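Local structure of tyrosyl-tRNA synthetase (Pyrococcus horikoshii, 2CYC) at residues Y97-V100 with G101-S105; N140-L143 with S144-M147; L350-P353 with I354-F358. The protein binds L-tyrosine and, as a homodimeric class I aminoacyl-tRNA synthetase, probably activates it with ATP and transfers it to tRNA(Tyr). All coordinates share one frame; numbering follows the deposited sequence.

Contact 1. Residues Y97-V100 with G101-S105; sequences YFKV and GMEKS
Phe-98 and Met-102 touch tightly on one flank of the helix, where Met-102 CG comes within 3.2 Å of Phe-98 CE1. Bends at chi2 and chi3 turn the thioether back beside the ring, putting Met-102 SD 4.9 Å from the Phe-98 ring centroid and 47° off its normal, an oblique Met-aromatic contact. One residue further round, Lys-99 NZ forms a short salt bridge of 2.6 Å with Glu-103 OE1, reaching the carboxylate from above its plane. Lys-99 gets there with an extended chain that turns only at its last torsion (chi4 -64°), while the other oxygen, Glu-103 OE2, lies 3.5 Å from Val-100 CA. Both pairs are i to i+4 neighbours on helix 87-108 of the class I catalytic domain, spaced by regular backbone bonds such as Met-102 N to Phe-98 O. Gly-101 O accepts two donors from opposite faces of its plane: Ser-105 N, and Ser-105 OG at 3.0 Å, which ties the hydroxyl to the preceding turn. Further out, Phe-40, Ile-46 and Thr-50 pack on Phe-98, and the last two also meet Met-102. Lys-99 has a second partner in Phe-118, a cation-pi contact.

Contact 2. Residues N140-L143 with S144-M147; sequences NVTL and SRVM
Arg-145 meets Val-141 through CB and CG, its flat guanidinium group carried off to helix 191-200, where NH1 makes a salt bridge with Glu-199. Val-146 N donates to Thr-142 O at 3.0 Å, and Met-147 N reaches Leu-143 O at 2.8 Å. These bonds close the first turn of helix 143-148. Thr-142 occupies the N-cap position. Its chi1 of 64° sets OG1 between the backbone N and the carbonyl carbon, with Arg-145 N 3.0 Å away. Val-141, just ahead of the cap, lays CG1 3.7 Å from Arg-145 CB and 3.8 Å from Val-146 CG2, so one methyl packs against the first turn. On another flank Met-147 SD lies 3.9 Å from Leu-143 CG, and Met-147 CG 4.0 Å from Leu-143 CD1, the two chains running at a slant to each other. Were an alanine here instead of Met-147, Leu-143 would probably lose this apolar cover and a gap would open beside its branch. Around the turn, Val-141 packs on Ile-196 of helix 191-200, and Val-146 on Leu-166 and Met-170 of helix 164-178. The second subunit also reaches this turn: Val-141 and Leu-143 make backbone hydrogen bonds to it, and Ala-160, Met-157 and Phe-163 of that subunit pack on Thr-142, Leu-143 and Val-146, placing this helix start in the dimer interface.

Contact 3. Residues L350-P353 with I354-F358; sequences LLEP and IRRYF
Leu-351 O receives Arg-355 N at 3.1 Å and, weakly, Ile-354 N as helix 352-360 gets under way. The i to i+4 pattern continues: Arg-356 N donates to Glu-352 O (2.8 Å), and Tyr-357 N reaches Pro-353 O. Pro-353, which has no N-H to give, is well suited to the first turn, where no earlier carbonyl of this helix needs its N-H.

Both arginines fold back over this start. The bend of Arg-355 at chi3 (-59°) lays one face of its guanidinium on Glu-352 CA, 3.4 Å from the plane and offset toward the rim, with NH2 3.6 Å from Glu-352 CB. NH2 also donates to Ile-348 O, which helps fix the turn of the group. Arg-356 places a guanidinium face over Pro-353 CA, while Glu-352 OE1 lies at its edge, in plane, 3.6 Å from Arg-356 NE. That salt bridge is long, and the carboxylate stands 70° from the guanidinium plane. On the buried side, Leu-351 CD2 touches Ile-354 CD1 at 3.9 Å, and Ile-354 CG2 lies at the edge of the Phe-358 ring, one face of which carries Tyr-357 CD1. Ile-354 and Tyr-357 pack on helix 87-108, while Leu-351 meets Ile-270 and Arg-355 meets Pro-267 of helix 267-276.

Glu-352 thus sits at the helix start between two arginines, its OE2 4.7 Å from Arg-355 NH2. The positive end of the helix dipole and both guanidinium groups would be expected to favour its ionised form, although Glu-352 and Arg-356 also touch a crystal neighbour, and their pairing may differ in solution.

Overall arrangement
Contacts 1 and 3 are neighbours, their centres 11 Å apart, where helices 87-108 and 352-360 pack together. Tyr-357 lies across the seam, its CD2 3.3 Å from Lys-104 CE and its CE1 3.5 Å from Val-100 CG2, while Phe-358 CZ reaches Gly-101 CA at 3.8 Å. Contact 2 stands apart, with its centre 34 Å from that of contact 1 and 43 Å from that of contact 3, on the opposite side of the chain's centre from the latter. The bound tyrosine lies about 8 Å from the side chain of Phe-98 in contact 1 and about 12 Å from that of Val-146 in contact 2, whereas contact 3 is remote from the substrate site.

Contact 1. Residues Y97-V100 with G101-S105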
ATOM      1  N   TYR A  97      23.428 -10.247  13.605  1.00 27.13           N
ATOM      2  CA  TYR A  97      24.457  -9.212  13.611  1.00 25.37           C
ATOM      3  C   TYR A  97      23.985  -7.861  14.120  1.00 25.33           C
ATOM      4  O   TYR A  97      24.525  -7.325  15.086  1.00 22.57           O
ATOM      5  CB  TYR A  97      25.035  -9.003  12.211  1.00 21.68           C
ATOM      6  CG  TYR A  97      25.854  -7.732  12.110  1.00 25.99           C
ATOM      7  CD1 TYR A  97      27.119  -7.644  12.704  1.00 26.31           C
ATOM      8  CD2 TYR A  97      25.340  -6.595  11.482  1.00 24.93           C
ATOM      9  CE1 TYR A  97      27.847  -6.460  12.676  1.00 18.75           C
ATOM     10  CE2 TYR A  97      26.059  -5.401  11.451  1.00 18.12           C
ATOM     11  CZ  TYR A  97      27.313  -5.340  12.050  1.00 25.71           C
ATOM     12  OH  TYR A  97      28.035  -4.169  12.020  1.00 19.27           O
ATOM     13  N   PHE A  98      22.978  -7.308  13.454  1.00 26.46           N
ATOM     14  CA  PHE A  98      22.488  -5.983  13.799  1.00 23.59           C
ATOM     15  C   PHE A  98      22.020  -5.816  15.234  1.00 21.34           C
ATOM     16  O   PHE A  98      22.398  -4.856  15.901  1.00 23.24           O
ATOM     17  CB  PHE A  98      21.378  -5.557  12.830  1.00 17.01           C
ATOM     18  CG  PHE A  98      21.152  -4.080  12.813  1.00 19.23           C
ATOM     19  CD1 PHE A  98      20.358  -3.469  13.782  1.00 17.54           C
ATOM     20  CD2 PHE A  98      21.794  -3.281  11.870  1.00 19.85           C
ATOM     21  CE1 PHE A  98      20.207  -2.080  13.814  1.00 15.44           C
ATOM     22  CE2 PHE A  98      21.649  -1.888  11.894  1.00 22.12           C
ATOM     23  CZ  PHE A  98      20.853  -1.291  12.871  1.00 17.43           C
ATOM     24  N   LYS A  99      21.193  -6.744  15.702  1.00 22.18           N
ATOM     25  CA  LYS A  99      20.679  -6.689  17.058  1.00 21.43           C
ATOM     26  C   LYS A  99      21.801  -6.562  18.075  1.00 21.23           C
ATOM     27  O   LYS A  99      21.800  -5.634  18.884  1.00 22.29           O
ATOM     28  CB  LYS A  99      19.854  -7.938  17.368  1.00 23.24           C
ATOM     29  CG  LYS A  99      19.378  -8.030  18.825  1.00 21.70           C
ATOM     30  CD  LYS A  99      18.420  -9.195  19.001  1.00 29.89           C
ATOM     31  CE  LYS A  99      17.816  -9.227  20.393  1.00 26.34           C
ATOM     32  NZ  LYS A  99      18.864  -9.467  21.413  1.00 33.23           N
ATOM     33  N   VAL A 100      22.768  -7.479  18.018  1.00 21.94           N
ATOM     34  CA  VAL A 100      23.871  -7.453  18.970  1.00 22.58           C
ATOM     35  C   VAL A 100      24.795  -6.253  18.754  1.00 23.12           C
ATOM     36  O   VAL A 100      25.367  -5.726  19.707  1.00 24.38           O
ATOM     37  CB  VAL A 100      24.690  -8.782  18.936  1.00 25.43           C
ATOM     38  CG1 VAL A 100      25.443  -8.920  17.629  1.00 20.34           C
ATOM     39  CG2 VAL A 100      25.656  -8.827  20.130  1.00 28.83           C
ATOM     40  N   GLY A 101      24.938  -5.815  17.507  1.00 23.56           N
ATOM     41  CA  GLY A 101      25.771  -4.655  17.240  1.00 20.22           C
ATOM     42  C   GLY A 101      25.171  -3.437  17.930  1.00 23.91           C
ATOM     43  O   GLY A 101      25.887  -2.616  18.495  1.00 24.96           O
ATOM     44  N   MET A 102      23.846  -3.318  17.889  1.00 22.30           N
ATOM     45  CA  MET A 102      23.158  -2.199  18.532  1.00 23.39           C
ATOM     46  C   MET A 102      23.226  -2.308  20.048  1.00 23.90           C
ATOM     47  O   MET A 102      23.408  -1.304  20.741  1.00 26.59           O
ATOM     48  CB  MET A 102      21.691  -2.143  18.094  1.00 19.72           C
ATOM     49  CG  MET A 102      21.489  -1.526  16.727  1.00 28.38           C
ATOM     50  SD  MET A 102      22.031   0.203  16.688  1.00 31.17           S
ATOM     51  CE  MET A 102      23.376   0.062  15.703  1.00 30.56           C
ATOM     52  N   GLU A 103      23.068  -3.527  20.562  1.00 21.53           N
ATOM     53  CA  GLU A 103      23.132  -3.747  22.002  1.00 23.66           C
ATOM     54  C   GLU A 103      24.467  -3.234  22.541  1.00 23.51           C
ATOM     55  O   GLU A 103      24.508  -2.545  23.559  1.00 20.35           O
ATOM     56  CB  GLU A 103      22.971  -5.239  22.334  1.00 25.48           C
ATOM     57  CG  GLU A 103      21.531  -5.723  22.334  1.00 29.23           C
ATOM     58  CD  GLU A 103      21.395  -7.246  22.393  1.00 29.27           C
ATOM     59  OE1 GLU A 103      20.306  -7.724  22.762  1.00 37.29           O
ATOM     60  OE2 GLU A 103      22.355  -7.965  22.060  1.00 33.07           O
ATOM     61  N   LYS A 104      25.557  -3.556  21.850  1.00 24.85           N
ATOM     62  CA  LYS A 104      26.870  -3.111  22.302  1.00 25.04           C
ATOM     63  C   LYS A 104      27.077  -1.608  22.104  1.00 27.50           C
ATOM     64  O   LYS A 104      27.800  -0.975  22.870  1.00 23.65           O
ATOM     65  CB  LYS A 104      27.972  -3.898  21.593  1.00 25.08           C
ATOM     66  CG  LYS A 104      27.873  -5.413  21.803  1.00 34.83           C
ATOM     67  CD  LYS A 104      27.860  -5.813  23.281  1.00 31.87           C
ATOM     68  CE  LYS A 104      27.453  -7.281  23.436  1.00 45.58           C
ATOM     69  NZ  LYS A 104      27.384  -7.747  24.859  1.00 45.47           N
ATOM     70  N   SER A 105      26.445  -1.035  21.084  1.00 23.18           N
ATOM     71  CA  SER A 105      26.576   0.399  20.847  1.00 24.67           C
ATOM     72  C   SER A 105      25.861   1.149  21.964  1.00 24.17           C
ATOM     73  O   SER A 105      26.372   2.131  22.489  1.00 22.34           O
ATOM     74  CB  SER A 105      25.970   0.784  19.500  1.00 22.78           C
ATOM     75  OG  SER A 105      26.751   0.273  18.434  1.00 26.34           O
TER

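Contact 2. Residues N140-L143 with S144-M147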
ATOM      1  N   ASN A 140      -5.654   9.281   4.739  1.00 18.02           N
ATOM      2  CA  ASN A 140      -5.450  10.673   5.154  1.00 19.74           C
ATOM      3  C   ASN A 140      -4.192  11.318   4.609  1.00 23.71           C
ATOM      4  O   ASN A 140      -3.785  12.371   5.088  1.00 26.45           O
ATOM      5  CB  ASN A 140      -5.417  10.772   6.682  1.00 20.15           C
ATOM      6  CG  ASN A 140      -6.713  10.317   7.315  1.00 23.31           C
ATOM      7  OD1 ASN A 140      -6.859   9.156   7.702  1.00 27.54           O
ATOM      8  ND2 ASN A 140      -7.670  11.226   7.409  1.00 23.55           N
ATOM      9  N   VAL A 141      -3.577  10.678   3.622  1.00 22.58           N
ATOM     10  CA  VAL A 141      -2.354  11.186   3.024  1.00 21.91           C
ATOM     11  C   VAL A 141      -2.474  11.094   1.504  1.00 26.12           C
ATOM     12  O   VAL A 141      -2.902  10.074   0.968  1.00 23.03           O
ATOM     13  CB  VAL A 141      -1.127  10.351   3.473  1.00 22.21           C
ATOM     14  CG1 VAL A 141       0.152  10.981   2.937  1.00 18.61           C
ATOM     15  CG2 VAL A 141      -1.085  10.246   4.991  1.00 16.52           C
ATOM     16  N   THR A 142      -2.093  12.155   0.808  1.00 22.93           N
ATOM     17  CA  THR A 142      -2.178  12.147  -0.642  1.00 23.41           C
ATOM     18  C   THR A 142      -1.006  11.418  -1.265  1.00 21.97           C
ATOM     19  O   THR A 142       0.064  11.290  -0.664  1.00 26.45           O
ATOM     20  CB  THR A 142      -2.186  13.566  -1.215  1.00 23.47           C
ATOM     21  OG1 THR A 142      -0.938  14.201  -0.918  1.00 26.26           O
ATOM     22  CG2 THR A 142      -3.340  14.379  -0.615  1.00 19.07           C
ATOM     23  N   LEU A 143      -1.221  10.938  -2.481  1.00 23.32           N
ATOM     24  CA  LEU A 143      -0.184  10.250  -3.226  1.00 25.23           C
ATOM     25  C   LEU A 143       1.014  11.185  -3.358  1.00 24.79           C
ATOM     26  O   LEU A 143       2.159  10.787  -3.138  1.00 23.87           O
ATOM     27  CB  LEU A 143      -0.708   9.880  -4.619  1.00 21.08           C
ATOM     28  CG  LEU A 143       0.315   9.397  -5.644  1.00 24.15           C
ATOM     29  CD1 LEU A 143       1.058   8.174  -5.103  1.00 19.89           C
ATOM     30  CD2 LEU A 143      -0.397   9.066  -6.949  1.00 24.55           C
ATOM     31  N   SER A 144       0.742  12.438  -3.709  1.00 28.23           N
ATOM     32  CA  SER A 144       1.802  13.428  -3.887  1.00 29.49           C
ATOM     33  C   SER A 144       2.631  13.571  -2.615  1.00 25.24           C
ATOM     34  O   SER A 144       3.851  13.700  -2.671  1.00 27.41           O
ATOM     35  CB  SER A 144       1.202  14.787  -4.274  1.00 29.27           C
ATOM     36  OG  SER A 144       0.445  15.332  -3.210  1.00 44.23           O
ATOM     37  N   ARG A 145       1.960  13.548  -1.469  1.00 24.43           N
ATOM     38  CA  ARG A 145       2.640  13.666  -0.190  1.00 26.48           C
ATOM     39  C   ARG A 145       3.550  12.446   0.023  1.00 22.98           C
ATOM     40  O   ARG A 145       4.700  12.582   0.423  1.00 21.99           O
ATOM     41  CB  ARG A 145       1.600  13.777   0.932  1.00 28.15           C
ATOM     42  CG  ARG A 145       2.174  14.080   2.294  1.00 29.59           C
ATOM     43  CD  ARG A 145       3.007  15.356   2.280  1.00 35.03           C
ATOM     44  NE  ARG A 145       3.592  15.661   3.588  1.00 27.16           N
ATOM     45  CZ  ARG A 145       2.917  16.148   4.627  1.00 27.88           C
ATOM     46  NH1 ARG A 145       1.613  16.400   4.528  1.00 27.49           N
ATOM     47  NH2 ARG A 145       3.548  16.381   5.771  1.00 23.65           N
ATOM     48  N   VAL A 146       3.041  11.253  -0.267  1.00 23.44           N
ATOM     49  CA  VAL A 146       3.846  10.051  -0.101  1.00 21.06           C
ATOM     50  C   VAL A 146       5.055  10.108  -1.031  1.00 27.01           C
ATOM     51  O   VAL A 146       6.167   9.761  -0.638  1.00 22.62           O
ATOM     52  CB  VAL A 146       3.047   8.768  -0.431  1.00 20.55           C
ATOM     53  CG1 VAL A 146       3.966   7.542  -0.302  1.00 17.82           C
ATOM     54  CG2 VAL A 146       1.837   8.649   0.501  1.00 21.04           C
ATOM     55  N   MET A 147       4.831  10.542  -2.269  1.00 25.57           N
ATOM     56  CA  MET A 147       5.911  10.640  -3.245  1.00 29.69           C
ATOM     57  C   MET A 147       7.025  11.533  -2.713  1.00 31.87           C
ATOM     58  O   MET A 147       8.201  11.249  -2.913  1.00 26.00           O
ATOM     59  CB  MET A 147       5.383  11.203  -4.566  1.00 27.73           C
ATOM     60  CG  MET A 147       4.512  10.234  -5.337  1.00 29.65           C
ATOM     61  SD  MET A 147       3.715  11.008  -6.768  1.00 34.05           S
ATOM     62  CE  MET A 147       5.095  11.147  -7.878  1.00 40.33           C
TER

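Contact 3. Residues L350-P353 with I354-F358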
ATOM      1  N   LEU A 350      37.017   4.091  23.122  1.00 23.94           N
ATOM      2  CA  LEU A 350      35.573   4.070  23.326  1.00 24.37           C
ATOM      3  C   LEU A 350      34.962   2.761  22.836  1.00 22.03           C
ATOM      4  O   LEU A 350      34.123   2.163  23.507  1.00 24.70           O
ATOM      5  CB  LEU A 350      34.904   5.221  22.563  1.00 22.93           C
ATOM      6  CG  LEU A 350      33.371   5.230  22.585  1.00 19.85           C
ATOM      7  CD1 LEU A 350      32.896   5.438  24.020  1.00 19.88           C
ATOM      8  CD2 LEU A 350      32.831   6.341  21.680  1.00 23.10           C
ATOM      9  N   LEU A 351      35.401   2.323  21.664  1.00 19.34           N
ATOM     10  CA  LEU A 351      34.853   1.133  21.024  1.00 22.30           C
ATOM     11  C   LEU A 351      35.454  -0.219  21.407  1.00 23.73           C
ATOM     12  O   LEU A 351      34.999  -1.261  20.916  1.00 22.12           O
ATOM     13  CB  LEU A 351      34.935   1.305  19.499  1.00 18.35           C
ATOM     14  CG  LEU A 351      34.269   2.567  18.916  1.00 25.06           C
ATOM     15  CD1 LEU A 351      34.682   2.739  17.453  1.00 17.06           C
ATOM     16  CD2 LEU A 351      32.737   2.476  19.042  1.00 18.43           C
ATOM     17  N   GLU A 352      36.456  -0.217  22.280  1.00 23.89           N
ATOM     18  CA  GLU A 352      37.099  -1.472  22.660  1.00 25.02           C
ATOM     19  C   GLU A 352      36.146  -2.581  23.098  1.00 19.57           C
ATOM     20  O   GLU A 352      36.263  -3.713  22.634  1.00 25.75           O
ATOM     21  CB  GLU A 352      38.148  -1.261  23.759  1.00 21.97           C
ATOM     22  CG  GLU A 352      38.791  -2.589  24.167  1.00 39.51           C
ATOM     23  CD  GLU A 352      39.965  -2.442  25.103  1.00 53.60           C
ATOM     24  OE1 GLU A 352      40.462  -3.486  25.575  1.00 66.02           O
ATOM     25  OE2 GLU A 352      40.397  -1.300  25.365  1.00 62.61           O
ATOM     26  N   PRO A 353      35.194  -2.278  23.997  1.00 19.76           N
ATOM     27  CA  PRO A 353      34.266  -3.329  24.436  1.00 21.69           C
ATOM     28  C   PRO A 353      33.572  -4.008  23.266  1.00 25.78           C
ATOM     29  O   PRO A 353      33.295  -5.212  23.294  1.00 27.37           O
ATOM     30  CB  PRO A 353      33.274  -2.576  25.324  1.00 18.83           C
ATOM     31  CG  PRO A 353      34.092  -1.428  25.861  1.00 16.47           C
ATOM     32  CD  PRO A 353      34.876  -0.992  24.642  1.00 18.00           C
ATOM     33  N   ILE A 354      33.291  -3.229  22.232  1.00 25.23           N
ATOM     34  CA  ILE A 354      32.614  -3.759  21.063  1.00 24.61           C
ATOM     35  C   ILE A 354      33.541  -4.694  20.290  1.00 24.85           C
ATOM     36  O   ILE A 354      33.142  -5.801  19.907  1.00 22.80           O
ATOM     37  CB  ILE A 354      32.122  -2.608  20.164  1.00 25.03           C
ATOM     38  CG1 ILE A 354      31.155  -1.725  20.969  1.00 25.35           C
ATOM     39  CG2 ILE A 354      31.458  -3.164  18.910  1.00 26.67           C
ATOM     40  CD1 ILE A 354      30.519  -0.577  20.183  1.00 22.49           C
ATOM     41  N   ARG A 355      34.775  -4.258  20.062  1.00 22.06           N
ATOM     42  CA  ARG A 355      35.731  -5.099  19.351  1.00 25.98           C
ATOM     43  C   ARG A 355      35.936  -6.401  20.127  1.00 23.83           C
ATOM     44  O   ARG A 355      35.937  -7.490  19.542  1.00 19.72           O
ATOM     45  CB  ARG A 355      37.082  -4.389  19.184  1.00 26.94           C
ATOM     46  CG  ARG A 355      37.085  -3.228  18.201  1.00 26.37           C
ATOM     47  CD  ARG A 355      38.521  -2.841  17.827  1.00 26.21           C
ATOM     48  NE  ARG A 355      39.312  -2.446  18.993  1.00 26.52           N
ATOM     49  CZ  ARG A 355      39.210  -1.272  19.611  1.00 30.15           C
ATOM     50  NH1 ARG A 355      38.348  -0.360  19.171  1.00 22.90           N
ATOM     51  NH2 ARG A 355      39.965  -1.011  20.676  1.00 24.21           N
ATOM     52  N   ARG A 356      36.098  -6.290  21.446  1.00 21.81           N
ATOM     53  CA  ARG A 356      36.291  -7.483  22.263  1.00 28.71           C
ATOM     54  C   ARG A 356      35.138  -8.466  22.112  1.00 30.68           C
ATOM     55  O   ARG A 356      35.356  -9.675  22.062  1.00 29.08           O
ATOM     56  CB  ARG A 356      36.481  -7.124  23.744  1.00 29.58           C
ATOM     57  CG  ARG A 356      37.937  -6.799  24.092  1.00 38.20           C
ATOM     58  CD  ARG A 356      38.195  -6.699  25.598  1.00 43.80           C
ATOM     59  NE  ARG A 356      37.594  -5.518  26.220  1.00 45.78           N
ATOM     60  CZ  ARG A 356      36.437  -5.519  26.878  1.00 47.96           C
ATOM     61  NH1 ARG A 356      35.967  -4.393  27.410  1.00 32.92           N
ATOM     62  NH2 ARG A 356      35.752  -6.651  27.009  1.00 52.38           N
ATOM     63  N   TYR A 357      33.913  -7.958  22.030  1.00 24.33           N
ATOM     64  CA  TYR A 357      32.778  -8.846  21.886  1.00 25.63           C
ATOM     65  C   TYR A 357      32.821  -9.573  20.547  1.00 28.16           C
ATOM     66  O   TYR A 357      32.710 -10.804  20.490  1.00 22.48           O
ATOM     67  CB  TYR A 357      31.450  -8.088  22.012  1.00 24.59           C
ATOM     68  CG  TYR A 357      30.261  -8.999  21.793  1.00 27.27           C
ATOM     69  CD1 TYR A 357      29.808  -9.279  20.506  1.00 31.85           C
ATOM     70  CD2 TYR A 357      29.667  -9.672  22.860  1.00 29.88           C
ATOM     71  CE1 TYR A 357      28.811 -10.215  20.282  1.00 33.41           C
ATOM     72  CE2 TYR A 357      28.657 -10.612  22.648  1.00 30.76           C
ATOM     73  CZ  TYR A 357      28.241 -10.882  21.350  1.00 33.32           C
ATOM     74  OH  TYR A 357      27.287 -11.846  21.106  1.00 31.99           O
ATOM     75  N   PHE A 358      32.989  -8.825  19.463  1.00 24.82           N
ATOM     76  CA  PHE A 358      33.010  -9.472  18.170  1.00 24.27           C
ATOM     77  C   PHE A 358      34.233 -10.341  17.958  1.00 26.19           C
ATOM     78  O   PHE A 358      34.231 -11.219  17.103  1.00 29.48           O
ATOM     79  CB  PHE A 358      32.850  -8.443  17.058  1.00 18.46           C
ATOM     80  CG  PHE A 358      31.447  -7.906  16.956  1.00 23.80           C
ATOM     81  CD1 PHE A 358      31.138  -6.616  17.385  1.00 22.03           C
ATOM     82  CD2 PHE A 358      30.418  -8.715  16.468  1.00 22.49           C
ATOM     83  CE1 PHE A 358      29.819  -6.133  17.326  1.00 27.93           C
ATOM     84  CE2 PHE A 358      29.097  -8.246  16.402  1.00 25.95           C
ATOM     85  CZ  PHE A 358      28.798  -6.950  16.834  1.00 24.08           C
TER